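Local coordinates for protein agglutinin (Narcissus pseudonarcissus, PDB 3DZW) that binds mannose-containing glycans such as alpha-1,3-linked mannobiose, as a beta-prism lectin of the monocot mannose-binding family with several sugar sites on each chain, at residues G19-I24 against L33-K38; D59-V64 against I72-T77; N83-L88 against V95-A100. All coordinates share one frame; numbering follows the deposited sequence. Where two conformers were deposited one is given.

Contact 1. Residues G19-I24 against L33-K38; sequences GRYVFI and LYDVDK. With MAN (alpha-D-mannopyranose), chain G; MAN (alpha-D-mannopyranose), chain D.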
loop_
_atom_site.group_PDB
_atom_site.type_symbol
_atom_site.label_atom_id
_atom_site.label_comp_id
_atom_site.label_asym_id
_atom_site.label_seq_id
_atom_site.Cartn_x
_atom_site.Cartn_y
_atom_site.Cartn_z
ATOM N N GLY A 19 2.424 -1.811 -7.391
ATOM C CA GLY A 19 2.737 -0.676 -8.248
ATOM C C GLY A 19 2.003 -0.796 -9.571
ATOM O O GLY A 19 0.779 -0.884 -9.607
ATOM N N ARG A 20 2.757 -0.816 -10.658
ATOM C CA ARG A 20 2.176 -0.929 -12.002
ATOM C C ARG A 20 1.971 -2.398 -12.450
ATOM O O ARG A 20 1.513 -2.643 -13.579
ATOM C CB ARG A 20 3.040 -0.154 -13.031
ATOM C CG ARG A 20 4.511 -0.604 -13.130
ATOM C CD ARG A 20 5.321 0.327 -14.032
ATOM N NE ARG A 20 4.924 0.224 -15.419
ATOM C CZ ARG A 20 5.376 1.005 -16.399
ATOM N NH1 ARG A 20 6.246 1.988 -16.145
ATOM N NH2 ARG A 20 4.943 0.814 -17.638
ATOM N N TYR A 21 2.272 -3.365 -11.559
ATOM C CA TYR A 21 2.139 -4.796 -11.899
ATOM C C TYR A 21 0.879 -5.444 -11.299
ATOM O O TYR A 21 0.514 -5.175 -10.142
ATOM C CB TYR A 21 3.386 -5.588 -11.445
ATOM C CG TYR A 21 4.699 -4.921 -11.786
ATOM C CD1 TYR A 21 4.951 -4.451 -13.072
ATOM C CD2 TYR A 21 5.718 -4.817 -10.839
ATOM C CE1 TYR A 21 6.167 -3.839 -13.397
ATOM C CE2 TYR A 21 6.947 -4.215 -11.158
ATOM C CZ TYR A 21 7.158 -3.731 -12.440
ATOM O OH TYR A 21 8.353 -3.138 -12.772
ATOM N N VAL A 22 0.218 -6.293 -12.103
ATOM C CA VAL A 22 -0.982 -7.017 -11.686
ATOM C C VAL A 22 -0.871 -8.518 -12.116
ATOM O O VAL A 22 -0.586 -8.818 -13.283
ATOM C CB VAL A 22 -2.267 -6.400 -12.259
ATOM C CG1 VAL A 22 -3.489 -7.244 -11.883
ATOM C CG2 VAL A 22 -2.436 -4.953 -11.772
ATOM N N PHE A 23 -1.083 -9.422 -11.150
ATOM C CA PHE A 23 -1.031 -10.882 -11.353
ATOM C C PHE A 23 -2.452 -11.333 -11.083
ATOM O O PHE A 23 -2.885 -11.405 -9.916
ATOM C CB PHE A 23 0.009 -11.489 -10.421
ATOM C CG PHE A 23 0.289 -12.963 -10.651
ATOM C CD1 PHE A 23 0.865 -13.399 -11.837
ATOM C CD2 PHE A 23 0.069 -13.895 -9.640
ATOM C CE1 PHE A 23 1.154 -14.750 -12.038
ATOM C CE2 PHE A 23 0.368 -15.254 -9.838
ATOM C CZ PHE A 23 0.906 -15.672 -11.031
ATOM N N ILE A 24 -3.194 -11.643 -12.165
ATOM C CA ILE A 24 -4.635 -11.960 -12.067
ATOM C C ILE A 24 -5.135 -13.337 -12.589
ATOM O O ILE A 24 -4.746 -13.797 -13.665
ATOM C CB ILE A 24 -5.459 -10.810 -12.809
ATOM C CG1 ILE A 24 -6.986 -11.007 -12.679
ATOM C CG2 ILE A 24 -5.042 -10.705 -14.270
ATOM C CD1 ILE A 24 -7.802 -9.815 -13.227
ATOM N N LEU A 33 0.304 -12.204 -15.844
ATOM C CA LEU A 33 1.055 -11.116 -15.229
ATOM C C LEU A 33 1.094 -9.967 -16.208
ATOM O O LEU A 33 1.564 -10.131 -17.351
ATOM C CB LEU A 33 2.486 -11.543 -14.894
ATOM C CG LEU A 33 3.417 -10.451 -14.307
ATOM C CD1 LEU A 33 2.885 -9.919 -12.980
ATOM C CD2 LEU A 33 4.832 -10.976 -14.136
ATOM N N TYR A 34 0.587 -8.795 -15.786
ATOM C CA TYR A 34 0.585 -7.589 -16.629
ATOM C C TYR A 34 1.477 -6.482 -16.101
ATOM O O TYR A 34 1.589 -6.287 -14.887
ATOM C CB TYR A 34 -0.833 -6.991 -16.749
ATOM C CG TYR A 34 -1.823 -7.790 -17.543
ATOM C CD1 TYR A 34 -1.899 -7.654 -18.931
ATOM C CD2 TYR A 34 -2.720 -8.647 -16.914
ATOM C CE1 TYR A 34 -2.810 -8.371 -19.670
ATOM C CE2 TYR A 34 -3.643 -9.378 -17.648
ATOM C CZ TYR A 34 -3.686 -9.233 -19.029
ATOM O OH TYR A 34 -4.604 -9.951 -19.774
ATOM N N ASP A 35 2.120 -5.758 -17.027
ATOM C CA ASP A 35 2.913 -4.594 -16.705
ATOM C C ASP A 35 2.070 -3.499 -17.325
ATOM O O ASP A 35 2.179 -3.207 -18.524
ATOM C CB ASP A 35 4.315 -4.679 -17.284
ATOM C CG ASP A 35 5.180 -3.468 -16.927
ATOM O OD1 ASP A 35 4.637 -2.469 -16.451
ATOM O OD2 ASP A 35 6.410 -3.525 -17.137
ATOM N N VAL A 36 1.189 -2.913 -16.497
ATOM C CA VAL A 36 0.213 -1.914 -16.945
ATOM C C VAL A 36 -0.734 -2.646 -17.956
ATOM O O VAL A 36 -1.458 -3.553 -17.556
ATOM C CB VAL A 36 0.846 -0.602 -17.520
ATOM C CG1 VAL A 36 -0.251 0.397 -17.882
ATOM C CG2 VAL A 36 1.756 0.016 -16.538
ATOM N N ASP A 37 -0.683 -2.296 -19.248
ATOM C CA ASP A 37 -1.565 -2.939 -20.253
ATOM C C ASP A 37 -0.899 -4.062 -21.065
ATOM O O ASP A 37 -1.533 -4.645 -21.954
ATOM C CB ASP A 37 -2.145 -1.877 -21.230
ATOM C CG ASP A 37 -1.048 -1.121 -22.026
ATOM O OD1 ASP A 37 0.013 -0.786 -21.441
ATOM O OD2 ASP A 37 -1.276 -0.835 -23.225
ATOM N N LYS A 38 0.355 -4.391 -20.743
ATOM C CA LYS A 38 1.097 -5.403 -21.510
ATOM C C LYS A 38 1.296 -6.730 -20.770
ATOM O O LYS A 38 1.888 -6.753 -19.690
ATOM C CB LYS A 38 2.450 -4.818 -21.902
ATOM C CG LYS A 38 2.301 -3.486 -22.654
ATOM C CD LYS A 38 3.607 -2.853 -22.989
ATOM C CE LYS A 38 3.383 -1.466 -23.612
ATOM N NZ LYS A 38 2.664 -0.526 -22.660
HETATM C C1 MAN G . -0.672 2.242 -25.656
HETATM C C2 MAN G . 0.331 1.820 -24.594
HETATM C C3 MAN G . 1.613 2.651 -24.698
HETATM C C4 MAN G . 2.157 2.585 -26.106
HETATM C C5 MAN G . 1.075 3.007 -27.097
HETATM C C6 MAN G . 1.565 2.939 -28.547
HETATM O O2 MAN G . 0.630 0.451 -24.751
HETATM O O3 MAN G . 2.597 2.182 -23.788
HETATM O O4 MAN G . 3.270 3.441 -26.190
HETATM O O5 MAN G . -0.070 2.165 -26.945
HETATM O O6 MAN G . 1.577 1.593 -28.971
HETATM C C1 MAN D . -5.280 -14.590 -23.905
HETATM C C2 MAN D . -6.279 -13.850 -22.931
HETATM C C3 MAN D . -5.828 -12.412 -22.720
HETATM C C4 MAN D . -4.347 -12.371 -22.259
HETATM C C5 MAN D . -3.391 -13.141 -23.208
HETATM C C6 MAN D . -1.994 -13.231 -22.624
HETATM O O1 MAN D . -5.588 -14.550 -25.378
HETATM O O2 MAN D . -6.359 -14.536 -21.704
HETATM O O3 MAN D . -6.687 -11.805 -21.773
HETATM O O4 MAN D . -3.907 -11.042 -22.173
HETATM O O5 MAN D . -3.830 -14.474 -23.469
HETATM O O6 MAN D . -1.194 -14.041 -23.467
HETATM O O HOH W 1 4.008 -1.489 -19.848
HETATM O O HOH W 2 8.309 -1.945 -15.552
#
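Arg20 and Asp35 form the charged contact of this antiparallel pairing. The Arg20 side chain bends at chi3 (-68°), which brings NE to within 2.9 Å of Asp35 OD1; the hydrogen bond within this salt bridge is weak, its angle at the hydrogen being only 128°, and the guanidinium and carboxylate planes stand 79° apart. The other oxygen, Asp35 OD2, is paired with Arg92. The carboxylate also lies beside the Tyr21 ring, its CG in the ring plane at the edge, and a water links Asp35 OD2 to Tyr21 OH. Backbone bonds join Val22 and Tyr34 in both directions (Tyr34 N to Val22 O, 2.8 Å), and Val36 N reaches Arg20 O at 2.9 Å, within a type II' turn from Asp35 to Lys38. Apolar contacts flank the pairing: Leu33 CB meets the edge of the Phe23 ring at CD1, 3.9 Å away, while Ile24 CG2 touches the edge of the Tyr34 ring at CE2. Tyr34 OH accepts from O4 of one mannose at 2.7 Å and is also hydrogen-bonded to Gln26 OE1 of the same pocket. In the turn, Lys38 NZ, salt-bridged to Asp37 OD1, donates to O2 and O3 of a second mannose, whose O2 donates to Asp37 OD2. A hairpin whose tyrosine hydroxyl receives the sugar O4 is characteristic of mannose sites in monocot beta-prism lectins.

Contact 2. Residues D59-V64 against I72-T77; sequences DGNLVV and IWASNT. With MAN (alpha-D-mannopyranose), chain E.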
loop_
_atom_site.group_PDB
_atom_site.type_symbol
_atom_site.label_atom_id
_atom_site.label_comp_id
_atom_site.label_asym_id
_atom_site.label_seq_id
_atom_site.Cartn_x
_atom_site.Cartn_y
_atom_site.Cartn_z
ATOM N N ASP A 59 1.541 -27.818 0.679
ATOM C CA ASP A 59 2.603 -28.747 0.269
ATOM C C ASP A 59 3.663 -27.990 -0.597
ATOM O O ASP A 59 4.657 -28.571 -1.019
ATOM C CB ASP A 59 2.046 -30.026 -0.450
ATOM C CG ASP A 59 1.385 -29.730 -1.824
ATOM O OD1 ASP A 59 1.148 -28.557 -2.161
ATOM O OD2 ASP A 59 1.103 -30.718 -2.561
ATOM N N GLY A 60 3.417 -26.680 -0.845
ATOM C CA GLY A 60 4.340 -25.829 -1.614
ATOM C C GLY A 60 4.047 -25.708 -3.106
ATOM O O GLY A 60 4.757 -24.995 -3.820
ATOM N N ASN A 61 2.990 -26.377 -3.575
ATOM C CA ASN A 61 2.637 -26.366 -4.975
ATOM C C ASN A 61 1.620 -25.246 -5.282
ATOM O O ASN A 61 0.665 -25.050 -4.523
ATOM C CB ASN A 61 2.074 -27.751 -5.365
ATOM C CG ASN A 61 2.242 -28.086 -6.884
ATOM O OD1 ASN A 61 2.946 -27.394 -7.628
ATOM N ND2 ASN A 61 1.626 -29.188 -7.307
ATOM N N LEU A 62 1.856 -24.496 -6.376
ATOM C CA LEU A 62 0.946 -23.417 -6.830
ATOM C C LEU A 62 0.144 -24.026 -7.948
ATOM O O LEU A 62 0.712 -24.399 -8.963
ATOM C CB LEU A 62 1.728 -22.198 -7.299
ATOM C CG LEU A 62 0.937 -20.955 -7.758
ATOM C CD1 LEU A 62 0.103 -20.379 -6.623
ATOM C CD2 LEU A 62 1.881 -19.894 -8.316
ATOM N N VAL A 63 -1.192 -24.125 -7.784
ATOM C CA VAL A 63 -2.039 -24.810 -8.789
ATOM C C VAL A 63 -3.309 -24.073 -9.243
ATOM O O VAL A 63 -3.996 -23.440 -8.440
ATOM C CB VAL A 63 -2.500 -26.194 -8.222
ATOM C CG1 VAL A 63 -3.242 -27.016 -9.287
ATOM C CG2 VAL A 63 -1.310 -26.986 -7.662
ATOM N N VAL A 64 -3.608 -24.169 -10.553
ATOM C CA VAL A 64 -4.819 -23.610 -11.117
ATOM C C VAL A 64 -5.808 -24.775 -11.263
ATOM O O VAL A 64 -5.497 -25.771 -11.932
ATOM C CB VAL A 64 -4.597 -22.968 -12.474
ATOM C CG1 VAL A 64 -5.955 -22.531 -13.099
ATOM C CG2 VAL A 64 -3.639 -21.778 -12.362
ATOM N N ILE A 72 -5.273 -27.868 -13.951
ATOM C CA ILE A 72 -5.004 -27.566 -15.384
ATOM C C ILE A 72 -3.597 -26.926 -15.573
ATOM O O ILE A 72 -3.147 -26.744 -16.699
ATOM C CB ILE A 72 -6.117 -26.688 -16.044
ATOM C CG1 ILE A 72 -6.187 -25.289 -15.411
ATOM C CG2 ILE A 72 -7.467 -27.401 -15.962
ATOM C CD1 ILE A 72 -7.213 -24.372 -16.070
ATOM N N TRP A 73 -2.935 -26.593 -14.449
ATOM C CA TRP A 73 -1.589 -26.024 -14.447
ATOM C C TRP A 73 -1.041 -26.066 -13.042
ATOM O O TRP A 73 -1.793 -25.901 -12.069
ATOM C CB TRP A 73 -1.576 -24.569 -14.946
ATOM C CG TRP A 73 -0.150 -23.965 -15.003
ATOM C CD1 TRP A 73 0.686 -23.945 -16.082
ATOM C CD2 TRP A 73 0.575 -23.338 -13.921
ATOM N NE1 TRP A 73 1.881 -23.334 -15.751
ATOM C CE2 TRP A 73 1.840 -22.955 -14.432
ATOM C CE3 TRP A 73 0.279 -23.063 -12.575
ATOM C CZ2 TRP A 73 2.807 -22.306 -13.643
ATOM C CZ3 TRP A 73 1.246 -22.418 -11.793
ATOM C CH2 TRP A 73 2.492 -22.049 -12.335
ATOM N N ALA A 74 0.279 -26.296 -12.922
ATOM C CA ALA A 74 0.943 -26.325 -11.607
ATOM C C ALA A 74 2.426 -25.989 -11.719
ATOM O O ALA A 74 3.060 -26.242 -12.750
ATOM C CB ALA A 74 0.758 -27.682 -10.942
ATOM N N SER A 75 2.977 -25.420 -10.644
ATOM C CA SER A 75 4.394 -25.066 -10.595
ATOM C C SER A 75 5.299 -26.307 -10.401
ATOM O O SER A 75 6.536 -26.225 -10.586
ATOM C CB SER A 75 4.651 -24.030 -9.479
ATOM O OG SER A 75 4.234 -24.513 -8.204
ATOM N N ASN A 76 4.685 -27.449 -10.044
ATOM C CA ASN A 76 5.409 -28.709 -9.812
ATOM C C ASN A 76 6.427 -28.580 -8.663
ATOM O O ASN A 76 7.552 -29.096 -8.750
ATOM C CB ASN A 76 6.098 -29.216 -11.109
ATOM C CG ASN A 76 5.104 -29.506 -12.243
ATOM O OD1 ASN A 76 3.977 -29.978 -12.009
ATOM N ND2 ASN A 76 5.531 -29.256 -13.473
ATOM N N THR A 77 6.017 -27.890 -7.588
ATOM C CA THR A 77 6.877 -27.672 -6.412
ATOM C C THR A 77 6.273 -28.264 -5.124
ATOM O O THR A 77 6.535 -27.769 -4.014
ATOM C CB THR A 77 7.181 -26.156 -6.209
ATOM O OG1 THR A 77 5.949 -25.419 -6.111
ATOM C CG2 THR A 77 7.988 -25.623 -7.362
HETATM C C1 MAN E . 0.710 -32.431 -6.532
HETATM C C2 MAN E . -0.283 -32.054 -5.337
HETATM C C3 MAN E . -1.743 -32.040 -5.743
HETATM C C4 MAN E . -1.934 -31.281 -7.056
HETATM C C5 MAN E . -1.073 -31.868 -8.191
HETATM C C6 MAN E . -1.213 -31.052 -9.462
HETATM O O1 MAN E . 1.363 -33.798 -6.509
HETATM O O2 MAN E . 0.085 -30.789 -4.867
HETATM O O3 MAN E . -2.499 -31.412 -4.725
HETATM O O4 MAN E . -3.295 -31.317 -7.440
HETATM O O5 MAN E . 0.313 -31.883 -7.879
HETATM O O6 MAN E . -0.267 -31.509 -10.421
HETATM O O HOH W 3 2.312 -30.783 -9.926
#
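This is an antiparallel beta hairpin contact, strand 62-65 against the edge strand 71-74, in one of the three sheets of the beta-prism fold, and its looped end forms part of a mannose pocket. At the far end from the sugar, Val64 N bonds to Trp73 O and Ile72 N to Val64 O, both 2.9 Å, while Val64 CG1 packs on Ile72 CG1 at 3.6 Å. Trp73 stretches out with CG anti to the backbone N (chi1 -178°), which carries its six-membered ring past Val64 CG2 and brings CZ3 to 3.5 Å from Leu62 O. That carbonyl accepts in its own plane from Ser75 N. Beyond the strands, side chains take over from the backbone. Ser75 OG, held between its own N and carbonyl carbon (chi1 58°), receives the N-H of Leu62 at 3.0 Å and donates a hydrogen bond to Thr77 OG1, which in turn donates to Gly60 O; this relay ties 75-77 to the 60-62 backbone. Ile96 of strand 94-103, in another sheet, packs on Leu62, Ser75 and Thr77, and Trp102 of a neighbouring subunit packs on the same three residues. In the pocket, Asp59 OD1 accepts from Asn61 N in an Asx turn, and its OD2 takes the mannose O2 hydroxyl at 2.5 Å. Asn61 spans the two sides: its ND2 donates weakly to mannose O2 and also to a water shared with Asn76 OD1, whereas its OD1 receives Thr77 N at 3.1 Å, from above the carbonyl plane.

Contact 3. Residues N83-L88 against V95-A100; sequences NYVCVL and VIYGTA. With MAN (alpha-D-mannopyranose), chain C; MAN (alpha-D-mannopyranose), chain B; MAN (alpha-D-mannopyranose), chain F.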
loop_
_atom_site.group_PDB
_atom_site.type_symbol
_atom_site.label_atom_id
_atom_site.label_comp_id
_atom_site.label_asym_id
_atom_site.label_seq_id
_atom_site.Cartn_x
_atom_site.Cartn_y
_atom_site.Cartn_z
ATOM N N ASN A 83 4.694 -23.980 5.655
ATOM C CA ASN A 83 4.208 -22.633 5.336
ATOM C C ASN A 83 5.015 -22.020 4.207
ATOM O O ASN A 83 6.249 -21.966 4.274
ATOM C CB ASN A 83 4.262 -21.754 6.587
ATOM C CG ASN A 83 3.288 -22.231 7.691
ATOM O OD1 ASN A 83 2.072 -22.214 7.512
ATOM N ND2 ASN A 83 3.832 -22.607 8.832
ATOM N N TYR A 84 4.309 -21.552 3.167
ATOM C CA TYR A 84 4.924 -20.964 1.978
ATOM C C TYR A 84 4.257 -19.659 1.593
ATOM O O TYR A 84 3.175 -19.343 2.079
ATOM C CB TYR A 84 4.793 -21.918 0.790
ATOM C CG TYR A 84 5.420 -23.292 0.964
ATOM C CD1 TYR A 84 4.747 -24.310 1.638
ATOM C CD2 TYR A 84 6.658 -23.591 0.403
ATOM C CE1 TYR A 84 5.321 -25.588 1.785
ATOM C CE2 TYR A 84 7.232 -24.867 0.547
ATOM C CZ TYR A 84 6.553 -25.848 1.235
ATOM O OH TYR A 84 7.114 -27.104 1.372
ATOM N N VAL A 85 4.913 -18.903 0.695
ATOM C CA VAL A 85 4.370 -17.643 0.176
ATOM C C VAL A 85 4.648 -17.477 -1.321
ATOM O O VAL A 85 5.710 -17.844 -1.794
ATOM C CB VAL A 85 4.930 -16.364 0.915
ATOM C CG1 VAL A 85 4.429 -16.296 2.362
ATOM C CG2 VAL A 85 6.467 -16.295 0.844
ATOM N N CYS A 86 3.649 -16.960 -2.051
ATOM C CA CYS A 86 3.774 -16.634 -3.478
ATOM C C CYS A 86 3.755 -15.119 -3.503
ATOM O O CYS A 86 2.738 -14.508 -3.159
ATOM C CB CYS A 86 2.645 -17.195 -4.292
ATOM S SG CYS A 86 2.706 -16.713 -6.083
ATOM N N VAL A 87 4.875 -14.506 -3.909
ATOM C CA VAL A 87 5.020 -13.055 -3.888
ATOM C C VAL A 87 5.173 -12.368 -5.242
ATOM O O VAL A 87 5.996 -12.775 -6.047
ATOM C CB VAL A 87 6.307 -12.667 -3.062
ATOM C CG1 VAL A 87 6.451 -11.142 -2.938
ATOM C CG2 VAL A 87 6.302 -13.324 -1.679
ATOM N N LEU A 88 4.345 -11.317 -5.485
ATOM C CA LEU A 88 4.464 -10.467 -6.673
ATOM C C LEU A 88 5.402 -9.389 -6.192
ATOM O O LEU A 88 5.002 -8.483 -5.452
ATOM C CB LEU A 88 3.123 -9.893 -7.123
ATOM C CG LEU A 88 3.158 -8.822 -8.252
ATOM C CD1 LEU A 88 3.895 -9.314 -9.492
ATOM C CD2 LEU A 88 1.741 -8.356 -8.614
ATOM N N VAL A 95 7.539 -15.041 -7.353
ATOM C CA VAL A 95 8.339 -16.109 -6.744
ATOM C C VAL A 95 7.698 -16.847 -5.558
ATOM O O VAL A 95 7.042 -16.239 -4.718
ATOM C CB VAL A 95 9.692 -15.501 -6.220
ATOM C CG1 VAL A 95 10.652 -16.591 -5.764
ATOM C CG2 VAL A 95 10.350 -14.644 -7.282
ATOM N N ILE A 96 7.918 -18.171 -5.499
ATOM C CA ILE A 96 7.447 -18.998 -4.388
ATOM C C ILE A 96 8.616 -19.242 -3.430
ATOM O O ILE A 96 9.689 -19.726 -3.862
ATOM C CB ILE A 96 6.930 -20.358 -4.838
ATOM C CG1 ILE A 96 5.685 -20.210 -5.703
ATOM C CG2 ILE A 96 6.598 -21.229 -3.618
ATOM C CD1 ILE A 96 5.191 -21.523 -6.282
ATOM N N TYR A 97 8.426 -18.905 -2.142
ATOM C CA TYR A 97 9.452 -19.116 -1.097
ATOM C C TYR A 97 8.921 -20.011 0.012
ATOM O O TYR A 97 7.739 -19.969 0.332
ATOM C CB TYR A 97 9.874 -17.808 -0.443
ATOM C CG TYR A 97 10.559 -16.776 -1.312
ATOM C CD1 TYR A 97 9.827 -15.771 -1.939
ATOM C CD2 TYR A 97 11.947 -16.765 -1.456
ATOM C CE1 TYR A 97 10.452 -14.799 -2.722
ATOM C CE2 TYR A 97 12.584 -15.797 -2.233
ATOM C CZ TYR A 97 11.832 -14.815 -2.863
ATOM O OH TYR A 97 12.466 -13.849 -3.635
ATOM N N GLY A 98 9.806 -20.804 0.624
ATOM C CA GLY A 98 9.414 -21.677 1.744
ATOM C C GLY A 98 10.400 -22.832 1.936
ATOM O O GLY A 98 11.236 -23.052 1.084
ATOM N N THR A 99 10.294 -23.572 3.050
ATOM C CA THR A 99 9.280 -23.332 4.087
ATOM C C THR A 99 9.750 -22.239 5.088
ATOM O O THR A 99 10.797 -21.613 4.883
ATOM C CB THR A 99 8.928 -24.637 4.836
ATOM O OG1 THR A 99 7.812 -24.414 5.704
ATOM C CG2 THR A 99 10.126 -25.142 5.647
ATOM N N ALA A 100 8.968 -22.010 6.153
ATOM C CA ALA A 100 9.317 -20.992 7.178
ATOM C C ALA A 100 10.530 -21.471 7.993
ATOM O O ALA A 100 10.519 -22.579 8.530
ATOM C CB ALA A 100 8.148 -20.711 8.077
HETATM C C1 MAN C . 1.774 -19.018 11.670
HETATM C C2 MAN C . 1.454 -18.053 10.537
HETATM C C3 MAN C . 2.199 -18.459 9.263
HETATM C C4 MAN C . 3.684 -18.584 9.544
HETATM C C5 MAN C . 3.927 -19.504 10.749
HETATM C C6 MAN C . 5.404 -19.562 11.118
HETATM O O2 MAN C . 1.803 -16.728 10.924
HETATM O O3 MAN C . 1.984 -17.510 8.233
HETATM O O4 MAN C . 4.348 -19.085 8.385
HETATM O O5 MAN C . 3.172 -19.053 11.885
HETATM O O6 MAN C . 5.599 -20.493 12.174
HETATM C C1 MAN B . 15.867 -12.953 -9.031
HETATM C C2 MAN B . 15.147 -12.034 -8.054
HETATM C C3 MAN B . 15.001 -12.714 -6.690
HETATM C C4 MAN B . 14.331 -14.064 -6.849
HETATM C C5 MAN B . 15.057 -14.904 -7.909
HETATM C C6 MAN B . 14.341 -16.224 -8.163
HETATM O O2 MAN B . 13.871 -11.680 -8.579
HETATM O O3 MAN B . 14.245 -11.904 -5.805
HETATM O O4 MAN B . 14.316 -14.740 -5.593
HETATM O O5 MAN B . 15.162 -14.174 -9.142
HETATM O O6 MAN B . 15.093 -17.010 -9.078
HETATM C C1 MAN F . 1.783 -23.564 13.342
HETATM C C2 MAN F . 2.033 -22.444 12.234
HETATM C C3 MAN F . 1.206 -21.175 12.507
HETATM C C4 MAN F . -0.234 -21.539 12.879
HETATM C C5 MAN F . -0.292 -22.407 14.139
HETATM C C6 MAN F . -1.735 -22.727 14.528
HETATM O O1 MAN F . 2.946 -23.864 14.270
HETATM O O2 MAN F . 1.729 -22.955 10.972
HETATM O O3 MAN F . 1.210 -20.313 11.367
HETATM O O4 MAN F . -0.974 -20.369 13.098
HETATM O O5 MAN F . 0.382 -23.638 13.944
HETATM O O6 MAN F . -2.299 -23.586 13.558
#
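Tyr84 brings its ring obliquely against Gly98, CD2 lying 3.6 Å from Gly98 CA. The extended backbone of Gly98, with positive phi (159°), is one that favours glycine; the next peptide bond, to Thr99, is cis. Tyr84 OH reaches on to the carbonyl of Glu80. Just beyond, in one of two conformers and so with less certainty, Thr99 OG1 accepts the N-H of Asn83 at 3.1 Å, and Asn83 ND2 donates to O2 of a mannose at 3.0 Å. Along the strands, Val85 with Tyr97 and Val87 with Val95 are hydrogen-bonded pairs, each joined by two backbone bonds. The Tyr97 ring has Val95 CG1 over one face, offset to the rim, and Val87 CG2 at its edge, 4.3 Å from CD1. With CG beside its own N (chi1 -64°), the ring extends past Val95 to place OH 2.8 Å from O4 of another mannose, which donates to it; Gln89 OE1 also bonds this hydroxyl. An antiparallel ladder from strand 95-98 to a neighbouring subunit extends the sheet across the interface, consistent with the strand-exchanged dimers of monocot mannose-binding lectins.

In the fold
Followed from the N terminus, contact 1 closes the hairpin 21-25/31-35, contact 2 that of 62-65/71-74, and contact 3 that of 84-88/94-103. They follow in series, none nested or crossed, and each joins two neighbouring strands in a different one of the three sheets. Contacts 1 and 2 lie on opposite sides of the chain's centre, their own centres about 21 Å apart and without touching. Contact 3 meets both: Leu88 packs on Leu33 of contact 1, while Tyr84 packs on Gly60 of contact 2. Its hairpin thus joins the other two sheets across the prism interior, and all three contacts touch the same neighbouring subunit.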